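Local coordinates for protein MdcD (Pseudomonas aeruginosa, PDB 5VIP) that probably acts as the beta subunit of biotin-independent malonate decarboxylase, a carboxyltransferase-family protein thought to take part in decarboxylating the malonyl thioester carried by the acyl carrier protein, at residues G68-L73 against N106-R111. Sequence-based numbering, arbitrary orientation.
Sequences GQPAVL and NGVPTR
The start of a parallel strand pair in the crotonase-like (ClpP/crotonase clan) fold is built here by a beta-alpha-beta crossover: strand 69-76 runs into helix 87-105, which returns the chain to strand 111-115 alongside. A Schellman motif ends that helix, with G107 at positive phi as its C-prime residue, and P109 then centres an inverse gamma turn in which T110 N bonds back to V108 O at 2.8 Å. The turn delivers R111 beside A71, their CA atoms 4.6 Å apart, as the first parallel bridge. R111 grips the backbone on both sides of A71. Its N donates to P70 O over 3.0 Å, reaching that oxygen from above the carbonyl plane (27° out of it), and its O accepts V72 N at 2.9 Å almost along the C=O axis (167°). Carbonyl O of P70 also meets T110 CA-H, at 3.4 Å from CA to O. Next to the bonds, the P70 ring sits tip-on against the turn: its CG touches V108 CG1 at 4.0 Å and P109 CD at 4.1 Å, while its CB faces T110 OG1, a hydroxyl hydrogen-bonded to D103 of the preceding helix. T110 CG2, anti to the backbone N, instead lies by A71 CA, and the T110 side chain also packs on A100 of that helix. A71 and R111 share a sheet face, where both side chains touch L66 of the neighbouring antiparallel strand. From there the arginine chain, bent at chi3 (143°), runs back toward Q69. The two side chains cross obliquely, and Q69, folded at chi2, lays its aliphatic part on the guanidinium: CG rests over the centre of one face, 3.5 Å from R111 CZ.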
ATOM      1  N   GLY B  68     -21.386  14.684  16.003  1.00 19.47           N
ATOM      2  CA  GLY B  68     -22.486  15.073  15.140  1.00 19.93           C
ATOM      3  C   GLY B  68     -22.232  14.941  13.647  1.00 19.60           C
ATOM      4  O   GLY B  68     -23.142  15.169  12.856  1.00 18.21           O
ATOM      5  N   GLN B  69     -21.011  14.567  13.260  1.00 15.12           N
ATOM      6  CA  GLN B  69     -20.637  14.483  11.849  1.00 15.91           C
ATOM      7  C   GLN B  69     -20.692  13.038  11.359  1.00 15.24           C
ATOM      8  O   GLN B  69     -20.323  12.123  12.090  1.00 15.42           O
ATOM      9  CB  GLN B  69     -19.234  15.064  11.622  1.00 19.17           C
ATOM     10  CG  GLN B  69     -19.120  16.534  11.978  1.00 21.65           C
ATOM     11  CD  GLN B  69     -19.895  17.417  11.021  1.00 26.17           C
ATOM     12  OE1 GLN B  69     -19.687  17.384   9.807  1.00 31.08           O
ATOM     13  NE2 GLN B  69     -20.797  18.198  11.561  1.00 25.96           N
ATOM     14  N   PRO B  70     -21.187  12.831  10.132  1.00 16.80           N
ATOM     15  CA  PRO B  70     -21.313  11.470   9.588  1.00 14.51           C
ATOM     16  C   PRO B  70     -19.946  10.793   9.539  1.00 18.73           C
ATOM     17  O   PRO B  70     -18.950  11.435   9.202  1.00 14.07           O
ATOM     18  CB  PRO B  70     -21.877  11.692   8.182  1.00 17.99           C
ATOM     19  CG  PRO B  70     -21.465  13.140   7.833  1.00 20.10           C
ATOM     20  CD  PRO B  70     -21.536  13.871   9.143  1.00 16.58           C
ATOM     21  N   ALA B  71     -19.908   9.516   9.904  1.00 14.03           N
ATOM     22  CA  ALA B  71     -18.652   8.802  10.064  1.00 12.88           C
ATOM     23  C   ALA B  71     -18.787   7.312   9.743  1.00 13.73           C
ATOM     24  O   ALA B  71     -19.883   6.725   9.805  1.00 11.59           O
ATOM     25  CB  ALA B  71     -18.127   8.976  11.486  1.00 14.14           C
ATOM     26  N   VAL B  72     -17.657   6.716   9.377  1.00 11.00           N
ATOM     27  CA  VAL B  72     -17.552   5.278   9.265  1.00 12.75           C
ATOM     28  C   VAL B  72     -16.269   4.896   9.992  1.00 12.55           C
ATOM     29  O   VAL B  72     -15.286   5.645   9.994  1.00 11.38           O
ATOM     30  CB  VAL B  72     -17.529   4.800   7.792  1.00 12.91           C
ATOM     31  CG1 VAL B  72     -16.341   5.393   7.041  1.00 12.75           C
ATOM     32  CG2 VAL B  72     -17.527   3.245   7.707  1.00 13.24           C
ATOM     33  N   LEU B  73     -16.299   3.748  10.644  1.00 11.28           N
ATOM     34  CA  LEU B  73     -15.190   3.299  11.461  1.00 12.39           C
ATOM     35  C   LEU B  73     -14.885   1.877  11.031  1.00 12.57           C
ATOM     36  O   LEU B  73     -15.795   1.059  10.949  1.00 14.97           O
ATOM     37  CB  LEU B  73     -15.569   3.374  12.953  1.00 14.61           C
ATOM     38  CG  LEU B  73     -14.511   3.315  14.043  1.00 15.51           C
ATOM     39  CD1 LEU B  73     -15.054   3.907  15.346  1.00 16.67           C
ATOM     40  CD2 LEU B  73     -14.056   1.881  14.263  1.00 15.49           C
ATOM     41  N   ASN B 106     -20.947  13.473  -3.112  1.00 24.18           N
ATOM     42  CA  ASN B 106     -22.370  13.811  -3.061  1.00 25.06           C
ATOM     43  C   ASN B 106     -22.681  14.912  -2.044  1.00 27.58           C
ATOM     44  O   ASN B 106     -23.842  15.151  -1.726  1.00 30.78           O
ATOM     45  CB  ASN B 106     -23.211  12.574  -2.723  1.00 29.40           C
ATOM     46  CG  ASN B 106     -23.188  11.522  -3.818  1.00 34.62           C
ATOM     47  OD1 ASN B 106     -23.058  11.835  -5.003  1.00 37.10           O
ATOM     48  ND2 ASN B 106     -23.339  10.261  -3.424  1.00 35.52           N
ATOM     49  N   GLY B 107     -21.646  15.570  -1.531  1.00 23.55           N
ATOM     50  CA  GLY B 107     -21.825  16.678  -0.609  1.00 26.24           C
ATOM     51  C   GLY B 107     -22.007  16.309   0.851  1.00 24.01           C
ATOM     52  O   GLY B 107     -22.379  17.156   1.658  1.00 26.49           O
ATOM     53  N   VAL B 108     -21.741  15.050   1.195  1.00 20.73           N
ATOM     54  CA  VAL B 108     -21.901  14.571   2.566  1.00 21.10           C
ATOM     55  C   VAL B 108     -20.516  14.332   3.158  1.00 19.33           C
ATOM     56  O   VAL B 108     -19.796  13.494   2.660  1.00 19.21           O
ATOM     57  CB  VAL B 108     -22.723  13.269   2.617  1.00 22.45           C
ATOM     58  CG1 VAL B 108     -22.759  12.701   4.043  1.00 21.68           C
ATOM     59  CG2 VAL B 108     -24.133  13.504   2.078  1.00 27.17           C
ATOM     60  N   PRO B 109     -20.144  15.077   4.216  1.00 17.01           N
ATOM     61  CA  PRO B 109     -18.743  15.115   4.666  1.00 18.70           C
ATOM     62  C   PRO B 109     -18.344  13.933   5.553  1.00 17.56           C
ATOM     63  O   PRO B 109     -17.853  14.116   6.664  1.00 16.94           O
ATOM     64  CB  PRO B 109     -18.670  16.429   5.447  1.00 17.49           C
ATOM     65  CG  PRO B 109     -20.063  16.579   6.015  1.00 21.07           C
ATOM     66  CD  PRO B 109     -20.985  16.053   4.939  1.00 19.08           C
ATOM     67  N   THR B 110     -18.548  12.725   5.049  1.00 17.51           N
ATOM     68  CA  THR B 110     -18.285  11.530   5.845  1.00 17.65           C
ATOM     69  C   THR B 110     -16.800  11.354   6.154  1.00 16.75           C
ATOM     70  O   THR B 110     -15.945  11.463   5.276  1.00 19.29           O
ATOM     71  CB  THR B 110     -18.839  10.293   5.139  1.00 18.37           C
ATOM     72  OG1 THR B 110     -20.258  10.451   5.029  1.00 17.17           O
ATOM     73  CG2 THR B 110     -18.538   9.023   5.940  1.00 12.85           C
ATOM     74  N   ARG B 111     -16.528  11.106   7.430  1.00 16.52           N
ATOM     75  CA  ARG B 111     -15.186  10.965   7.971  1.00 17.96           C
ATOM     76  C   ARG B 111     -14.894   9.490   8.215  1.00 14.70           C
ATOM     77  O   ARG B 111     -15.749   8.782   8.716  1.00 15.35           O
ATOM     78  CB  ARG B 111     -15.066  11.751   9.287  1.00 17.86           C
ATOM     79  CG  ARG B 111     -15.688  13.157   9.272  1.00 25.35           C
ATOM     80  CD  ARG B 111     -16.000  13.628  10.676  1.00 25.22           C
ATOM     81  NE  ARG B 111     -15.772  15.074  10.875  1.00 23.12           N
ATOM     82  CZ  ARG B 111     -15.746  15.664  12.070  1.00 28.25           C
ATOM     83  NH1 ARG B 111     -15.931  14.944  13.187  1.00 19.93           N
ATOM     84  NH2 ARG B 111     -15.518  16.977  12.160  1.00 28.94           N
TER